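PDB 6RN5: CHAD domain protein from Streptomyces chartreusis, which probably binds polyphosphate through its all-helical CHAD domain and also binds copper ions, its cellular role remaining unsettled. Local coordinates for residues S18-A30 with R285-P297. Sequence-based numbering, arbitrary orientation.
Sequences SPTGDTLAGYLRA and RLHRYAREAVSGP. With SO4 (sulfate ion), chain G; SO4 (sulfate ion), chain F.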
ATOM      1  N   SER A  18      11.785  49.673  -7.227  1.00 61.66           N
ATOM      2  CA  SER A  18      11.416  48.789  -6.073  1.00 64.20           C
ATOM      3  C   SER A  18       9.913  48.924  -5.675  1.00 58.10           C
ATOM      4  O   SER A  18       9.369  50.022  -5.578  1.00 56.06           O
ATOM      5  CB  SER A  18      12.299  49.068  -4.856  1.00 61.41           C
ATOM      6  OG  SER A  18      11.800  50.186  -4.143  1.00 61.75           O
ATOM      7  N   PRO A  19       9.254  47.798  -5.406  1.00 51.91           N
ATOM      8  CA  PRO A  19       7.782  47.727  -5.377  1.00 46.42           C
ATOM      9  C   PRO A  19       7.098  48.554  -4.292  1.00 42.85           C
ATOM     10  O   PRO A  19       7.468  48.473  -3.112  1.00 40.35           O
ATOM     11  CB  PRO A  19       7.534  46.250  -5.104  1.00 47.77           C
ATOM     12  CG  PRO A  19       8.738  45.800  -4.346  1.00 50.05           C
ATOM     13  CD  PRO A  19       9.876  46.519  -4.996  1.00 51.10           C
ATOM     14  N   THR A  20       6.075  49.305  -4.688  1.00 43.52           N
ATOM     15  CA  THR A  20       5.261  50.075  -3.736  1.00 46.96           C
ATOM     16  C   THR A  20       3.739  49.837  -3.895  1.00 50.37           C
ATOM     17  O   THR A  20       3.293  48.993  -4.706  1.00 44.12           O
ATOM     18  CB  THR A  20       5.533  51.575  -3.900  1.00 47.53           C
ATOM     19  OG1 THR A  20       5.106  51.974  -5.196  1.00 49.56           O
ATOM     20  CG2 THR A  20       7.034  51.869  -3.749  1.00 49.21           C
ATOM     21  N   GLY A  21       2.958  50.579  -3.106  1.00 45.06           N
ATOM     22  CA  GLY A  21       1.514  50.665  -3.306  1.00 47.34           C
ATOM     23  C   GLY A  21       1.088  50.746  -4.767  1.00 45.98           C
ATOM     24  O   GLY A  21       0.073  50.167  -5.174  1.00 44.59           O
ATOM     25  N   ASP A  22       1.842  51.471  -5.572  1.00 46.93           N
ATOM     26  CA  ASP A  22       1.433  51.653  -6.963  1.00 46.24           C
ATOM     27  C   ASP A  22       1.652  50.403  -7.766  1.00 40.64           C
ATOM     28  O   ASP A  22       0.915  50.154  -8.694  1.00 40.07           O
ATOM     29  CB  ASP A  22       2.146  52.845  -7.588  1.00 53.15           C
ATOM     30  CG  ASP A  22       1.773  54.154  -6.896  1.00 63.72           C
ATOM     31  OD1 ASP A  22       0.715  54.216  -6.213  1.00 72.90           O
ATOM     32  OD2 ASP A  22       2.557  55.116  -7.013  1.00 76.14           O
ATOM     33  N   THR A  23       2.680  49.630  -7.412  1.00 37.86           N
ATOM     34  CA  THR A  23       2.907  48.324  -8.008  1.00 39.09           C
ATOM     35  C   THR A  23       1.737  47.410  -7.667  1.00 35.39           C
ATOM     36  O   THR A  23       1.235  46.692  -8.533  1.00 31.27           O
ATOM     37  CB  THR A  23       4.210  47.665  -7.511  1.00 40.74           C
ATOM     38  OG1 THR A  23       5.260  48.619  -7.551  1.00 44.45           O
ATOM     39  CG2 THR A  23       4.632  46.449  -8.393  1.00 40.02           C
ATOM     40  N   LEU A  24       1.324  47.458  -6.405  1.00 31.98           N
ATOM     41  CA  LEU A  24       0.204  46.673  -5.904  1.00 32.58           C
ATOM     42  C   LEU A  24      -1.075  47.022  -6.668  1.00 33.91           C
ATOM     43  O   LEU A  24      -1.811  46.124  -7.018  1.00 37.67           O
ATOM     44  CB  LEU A  24      -0.020  46.944  -4.416  1.00 32.33           C
ATOM     45  CG  LEU A  24      -1.304  46.472  -3.761  1.00 32.74           C
ATOM     46  CD1 LEU A  24      -1.412  44.963  -3.875  1.00 35.27           C
ATOM     47  CD2 LEU A  24      -1.307  46.898  -2.288  1.00 33.10           C
ATOM     48  N   ALA A  25      -1.345  48.318  -6.868  1.00 34.08           N
ATOM     49  CA  ALA A  25      -2.514  48.776  -7.598  1.00 33.98           C
ATOM     50  C   ALA A  25      -2.469  48.264  -9.034  1.00 34.82           C
ATOM     51  O   ALA A  25      -3.501  47.852  -9.570  1.00 35.39           O
ATOM     52  CB  ALA A  25      -2.600  50.282  -7.608  1.00 35.85           C
ATOM     53  N   GLY A  26      -1.298  48.309  -9.643  1.00 32.27           N
ATOM     54  CA  GLY A  26      -1.132  47.843 -11.043  1.00 34.74           C
ATOM     55  C   GLY A  26      -1.488  46.364 -11.122  1.00 35.57           C
ATOM     56  O   GLY A  26      -2.169  45.937 -12.046  1.00 37.48           O
ATOM     57  N   TYR A  27      -1.057  45.578 -10.137  1.00 33.45           N
ATOM     58  CA  TYR A  27      -1.332  44.141 -10.135  1.00 31.89           C
ATOM     59  C   TYR A  27      -2.825  43.862  -9.979  1.00 35.40           C
ATOM     60  O   TYR A  27      -3.384  43.059 -10.767  1.00 32.38           O
ATOM     61  CB  TYR A  27      -0.529  43.427  -9.058  1.00 33.49           C
ATOM     62  CG  TYR A  27      -0.691  41.930  -9.038  1.00 33.09           C
ATOM     63  CD1 TYR A  27      -0.165  41.121 -10.062  1.00 30.77           C
ATOM     64  CD2 TYR A  27      -1.408  41.309  -8.001  1.00 34.12           C
ATOM     65  CE1 TYR A  27      -0.342  39.723 -10.025  1.00 31.68           C
ATOM     66  CE2 TYR A  27      -1.593  39.928  -7.966  1.00 31.72           C
ATOM     67  CZ  TYR A  27      -1.058  39.145  -8.972  1.00 32.87           C
ATOM     68  OH  TYR A  27      -1.229  37.780  -8.887  1.00 33.83           O
ATOM     69  N   LEU A  28      -3.475  44.550  -9.020  1.00 28.90           N
ATOM     70  CA  LEU A  28      -4.902  44.429  -8.821  1.00 31.27           C
ATOM     71  C   LEU A  28      -5.715  44.832 -10.067  1.00 33.95           C
ATOM     72  O   LEU A  28      -6.627  44.104 -10.460  1.00 33.63           O
ATOM     73  CB  LEU A  28      -5.386  45.218  -7.584  1.00 31.16           C
ATOM     74  CG  LEU A  28      -4.989  44.584  -6.238  1.00 33.24           C
ATOM     75  CD1 LEU A  28      -5.221  45.528  -5.070  1.00 36.32           C
ATOM     76  CD2 LEU A  28      -5.737  43.268  -6.013  1.00 34.30           C
ATOM     77  N   ARG A  29      -5.405  45.982 -10.661  1.00 33.45           N
ATOM     78  CA  ARG A  29      -6.069  46.418 -11.904  1.00 36.23           C
ATOM     79  C   ARG A  29      -5.952  45.378 -13.043  1.00 34.76           C
ATOM     80  O   ARG A  29      -6.932  45.081 -13.718  1.00 30.02           O
ATOM     81  CB  ARG A  29      -5.577  47.818 -12.357  1.00 35.79           C
ATOM     82  CG  ARG A  29      -6.140  48.971 -11.507  1.00 39.33           C
ATOM     83  CD  ARG A  29      -5.920  50.385 -12.091  1.00 41.12           C
ATOM     84  NE  ARG A  29      -4.487  50.581 -12.285  1.00 52.47           N
ATOM     85  CZ  ARG A  29      -3.651  51.217 -11.446  1.00 57.01           C
ATOM     86  NH1 ARG A  29      -2.346  51.271 -11.746  1.00 53.03           N
ATOM     87  NH2 ARG A  29      -4.104  51.834 -10.337  1.00 55.83           N
ATOM     88  N   ALA A  30      -4.760  44.814 -13.210  1.00 34.18           N
ATOM     89  CA  ALA A  30      -4.493  43.800 -14.211  1.00 35.13           C
ATOM     90  C   ALA A  30      -5.310  42.530 -13.999  1.00 38.77           C
ATOM     91  O   ALA A  30      -5.893  42.010 -14.948  1.00 39.90           O
ATOM     92  CB  ALA A  30      -3.017  43.435 -14.200  1.00 40.36           C
ATOM     93  N   ARG A 285       0.365  29.029  -1.809  1.00 31.21           N
ATOM     94  CA  ARG A 285      -0.298  29.793  -2.844  1.00 34.42           C
ATOM     95  C   ARG A 285      -0.335  31.295  -2.568  1.00 32.82           C
ATOM     96  O   ARG A 285      -0.059  32.109  -3.463  1.00 28.67           O
ATOM     97  CB  ARG A 285      -1.686  29.240  -3.106  1.00 37.96           C
ATOM     98  CG  ARG A 285      -2.028  29.461  -4.561  1.00 46.02           C
ATOM     99  CD  ARG A 285      -3.187  28.653  -5.034  1.00 50.06           C
ATOM    100  NE  ARG A 285      -4.364  28.870  -4.208  1.00 53.41           N
ATOM    101  CZ  ARG A 285      -5.488  28.158  -4.332  1.00 55.33           C
ATOM    102  NH1 ARG A 285      -5.587  27.231  -5.283  1.00 47.97           N
ATOM    103  NH2 ARG A 285      -6.517  28.381  -3.520  1.00 54.03           N
ATOM    104  N   LEU A 286      -0.610  31.659  -1.306  1.00 32.33           N
ATOM    105  CA  LEU A 286      -0.548  33.049  -0.874  1.00 30.20           C
ATOM    106  C   LEU A 286       0.809  33.640  -1.171  1.00 29.28           C
ATOM    107  O   LEU A 286       0.896  34.763  -1.656  1.00 30.90           O
ATOM    108  CB  LEU A 286      -0.908  33.177   0.624  1.00 30.89           C
ATOM    109  CG  LEU A 286      -2.411  32.937   0.875  1.00 33.21           C
ATOM    110  CD1 LEU A 286      -2.820  32.856   2.375  1.00 34.62           C
ATOM    111  CD2 LEU A 286      -3.187  34.050   0.210  1.00 37.20           C
ATOM    112  N   HIS A 287       1.856  32.876  -0.874  1.00 30.27           N
ATOM    113  CA  HIS A 287       3.246  33.297  -1.099  1.00 35.71           C
ATOM    114  C   HIS A 287       3.520  33.449  -2.617  1.00 32.34           C
ATOM    115  O   HIS A 287       4.104  34.387  -3.044  1.00 30.21           O
ATOM    116  CB  HIS A 287       4.208  32.263  -0.420  1.00 35.14           C
ATOM    117  CG  HIS A 287       5.650  32.434  -0.770  1.00 35.84           C
ATOM    118  ND1 HIS A 287       6.349  33.601  -0.530  1.00 38.65           N
ATOM    119  CD2 HIS A 287       6.542  31.566  -1.311  1.00 38.07           C
ATOM    120  CE1 HIS A 287       7.604  33.443  -0.914  1.00 36.74           C
ATOM    121  NE2 HIS A 287       7.749  32.215  -1.388  1.00 39.59           N
ATOM    122  N   ARG A 288       3.001  32.558  -3.432  1.00 36.14           N
ATOM    123  CA  ARG A 288       3.280  32.641  -4.868  1.00 36.16           C
ATOM    124  C   ARG A 288       2.708  33.902  -5.445  1.00 33.06           C
ATOM    125  O   ARG A 288       3.378  34.606  -6.176  1.00 32.45           O
ATOM    126  CB  ARG A 288       2.742  31.406  -5.590  1.00 41.19           C
ATOM    127  CG  ARG A 288       3.739  30.226  -5.575  1.00 46.84           C
ATOM    128  CD  ARG A 288       3.704  29.553  -6.970  1.00 50.73           C
ATOM    129  NE  ARG A 288       2.364  29.049  -7.124  1.00 48.05           N
ATOM    130  CZ  ARG A 288       1.455  29.345  -8.043  1.00 47.74           C
ATOM    131  NH1 ARG A 288       1.701  30.095  -9.104  1.00 51.44           N
ATOM    132  NH2 ARG A 288       0.267  28.774  -7.906  1.00 45.10           N
ATOM    133  N   TYR A 289       1.504  34.230  -5.016  1.00 31.36           N
ATOM    134  CA  TYR A 289       0.773  35.357  -5.564  1.00 31.97           C
ATOM    135  C   TYR A 289       1.278  36.664  -5.038  1.00 31.59           C
ATOM    136  O   TYR A 289       1.116  37.673  -5.697  1.00 29.62           O
ATOM    137  CB  TYR A 289      -0.724  35.231  -5.255  1.00 33.22           C
ATOM    138  CG  TYR A 289      -1.413  34.037  -5.865  1.00 34.31           C
ATOM    139  CD1 TYR A 289      -0.877  33.365  -6.966  1.00 34.90           C
ATOM    140  CD2 TYR A 289      -2.651  33.621  -5.385  1.00 33.60           C
ATOM    141  CE1 TYR A 289      -1.552  32.307  -7.548  1.00 35.56           C
ATOM    142  CE2 TYR A 289      -3.316  32.567  -5.952  1.00 33.55           C
ATOM    143  CZ  TYR A 289      -2.777  31.902  -7.033  1.00 35.89           C
ATOM    144  OH  TYR A 289      -3.461  30.803  -7.593  1.00 37.23           O
ATOM    145  N   ALA A 290       1.877  36.639  -3.849  1.00 32.58           N
ATOM    146  CA  ALA A 290       2.560  37.804  -3.298  1.00 30.58           C
ATOM    147  C   ALA A 290       3.828  38.120  -4.100  1.00 32.20           C
ATOM    148  O   ALA A 290       4.090  39.294  -4.422  1.00 30.27           O
ATOM    149  CB  ALA A 290       2.887  37.580  -1.802  1.00 29.69           C
ATOM    150  N   ARG A 291       4.637  37.099  -4.373  1.00 34.25           N
ATOM    151  CA  ARG A 291       5.761  37.250  -5.300  1.00 38.28           C
ATOM    152  C   ARG A 291       5.288  37.875  -6.621  1.00 37.80           C
ATOM    153  O   ARG A 291       5.947  38.760  -7.135  1.00 37.29           O
ATOM    154  CB  ARG A 291       6.465  35.908  -5.567  1.00 40.45           C
ATOM    155  CG  ARG A 291       7.319  35.456  -4.384  1.00 49.53           C
ATOM    156  CD  ARG A 291       7.921  34.053  -4.549  1.00 55.46           C
ATOM    157  NE  ARG A 291       9.141  34.009  -5.376  1.00 62.45           N
ATOM    158  CZ  ARG A 291       9.237  33.477  -6.603  1.00 65.87           C
ATOM    159  NH1 ARG A 291       8.198  32.902  -7.223  1.00 69.79           N
ATOM    160  NH2 ARG A 291      10.399  33.514  -7.228  1.00 68.42           N
ATOM    161  N   GLU A 292       4.159  37.408  -7.173  1.00 36.90           N
ATOM    162  CA  GLU A 292       3.581  38.029  -8.391  1.00 36.51           C
ATOM    163  C   GLU A 292       3.265  39.528  -8.176  1.00 35.63           C
ATOM    164  O   GLU A 292       3.604  40.365  -9.000  1.00 34.70           O
ATOM    165  CB  GLU A 292       2.290  37.320  -8.807  1.00 37.00           C
ATOM    166  CG  GLU A 292       2.478  35.910  -9.347  1.00 36.93           C
ATOM    167  CD  GLU A 292       1.267  35.417 -10.102  1.00 36.35           C
ATOM    168  OE1 GLU A 292       0.291  36.188 -10.314  1.00 37.89           O
ATOM    169  OE2 GLU A 292       1.288  34.243 -10.519  1.00 38.09           O
ATOM    170  N   ALA A 293       2.582  39.860  -7.086  1.00 32.65           N
ATOM    171  CA  ALA A 293       2.182  41.237  -6.832  1.00 34.76           C
ATOM    172  C   ALA A 293       3.357  42.226  -6.757  1.00 36.96           C
ATOM    173  O   ALA A 293       3.280  43.396  -7.202  1.00 35.61           O
ATOM    174  CB  ALA A 293       1.364  41.279  -5.533  1.00 36.09           C
ATOM    175  N   VAL A 294       4.438  41.721  -6.163  1.00 39.13           N
ATOM    176  CA  VAL A 294       5.675  42.440  -5.900  1.00 41.67           C
ATOM    177  C   VAL A 294       6.433  42.675  -7.186  1.00 45.37           C
ATOM    178  O   VAL A 294       7.079  43.684  -7.328  1.00 41.81           O
ATOM    179  CB  VAL A 294       6.537  41.646  -4.887  1.00 42.15           C
ATOM    180  CG1 VAL A 294       7.996  41.965  -4.999  1.00 46.37           C
ATOM    181  CG2 VAL A 294       6.024  41.945  -3.476  1.00 44.62           C
ATOM    182  N   SER A 295       6.353  41.728  -8.097  1.00 48.53           N
ATOM    183  CA  SER A 295       6.857  41.893  -9.440  1.00 54.75           C
ATOM    184  C   SER A 295       5.971  42.875 -10.248  1.00 57.24           C
ATOM    185  O   SER A 295       6.447  43.578 -11.127  1.00 59.04           O
ATOM    186  CB  SER A 295       6.877  40.520 -10.100  1.00 54.93           C
ATOM    187  OG  SER A 295       7.223  40.653 -11.449  1.00 69.48           O
ATOM    188  N   GLY A 296       4.672  42.888  -9.940  1.00 63.79           N
ATOM    189  CA  GLY A 296       3.695  43.820 -10.517  1.00 63.80           C
ATOM    190  C   GLY A 296       2.976  43.313 -11.771  1.00 69.91           C
ATOM    191  O   GLY A 296       3.112  42.132 -12.152  1.00 67.05           O
ATOM    192  N   PRO A 297       2.192  44.203 -12.423  1.00 68.84           N
ATOM    193  CA  PRO A 297       1.616  43.849 -13.725  1.00 66.85           C
ATOM    194  C   PRO A 297       2.723  43.748 -14.810  1.00 68.35           C
ATOM    195  O   PRO A 297       2.735  42.804 -15.611  1.00 64.02           O
ATOM    196  CB  PRO A 297       0.676  45.019 -14.009  1.00 65.10           C
ATOM    197  CG  PRO A 297       1.290  46.176 -13.312  1.00 63.11           C
ATOM    198  CD  PRO A 297       1.897  45.604 -12.049  1.00 65.01           C
TER
HETATM  199  S   SO4 G 406      -2.087  29.065 -10.431  1.00 43.77           S
HETATM  200  O1  SO4 G 406      -3.308  29.807 -10.681  1.00 40.56           O
HETATM  201  O2  SO4 G 406      -1.023  29.706 -11.239  1.00 41.89           O
HETATM  202  O3  SO4 G 406      -2.223  27.661 -10.832  1.00 47.64           O
HETATM  203  O4  SO4 G 406      -1.840  29.085  -8.968  1.00 51.23           O
HETATM  204  S   SO4 F 405      -8.853  25.442  -5.161  1.00 75.10           S
HETATM  205  O1  SO4 F 405      -9.326  26.827  -5.461  1.00 79.86           O
HETATM  206  O2  SO4 F 405      -7.878  25.033  -6.180  1.00 73.23           O
HETATM  207  O3  SO4 F 405      -8.209  25.344  -3.791  1.00 71.84           O
HETATM  208  O4  SO4 F 405     -10.033  24.560  -5.301  1.00 76.92           O
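Tyr27 lies across Ala293 and Glu292 where two helices of the all-helical CHAD fold cross, the start of helix 21-42 and the end of helix 274-295, whose segments 21-30 and 285-295 pass with axes 8.3 Å apart at 112°. Ala293 CA sits over one face of the Tyr27 ring, 3.8 Å from its centroid, a CH-pi contact, while Ala293 CB touches CD2. With CG anti to the backbone N (chi1 -177°), the ring slants back over the last turns of helix 285-295 and brings its hydroxyl to Glu292. Tyr27 OH donates to Glu292 OE1 at 2.6 Å, meeting the oxygen on its anti side, 32° out of the carboxylate plane. A phenylalanine here would probably cost Glu292 OE1 this donor, leaving the carboxylate to rely on its other partners, Arg68 among them.

At the backbone end of Tyr27, the chain turns aside at Gly296, with positive phi, and lays Pro297 against helix 21-30, its CG 3.5 Å from Gly26 C. Thr23 CG2 fits against Gly296 CA at 3.5 Å; Pro19 CB rests on Val294 O. Farther out, Arg68 of helix 56-75 forms a salt bridge with Glu292 OE2, and Tyr289 OH hydrogen-bonds a sulfate, probably from the crystallisation liquor, that Arg288 also approaches, consistent with a basic surface for polyphosphate. Thr20 and Thr23 form a capping box at the start of helix 21-30: Thr20 N donates to Thr23 OG1 at 3.1 Å.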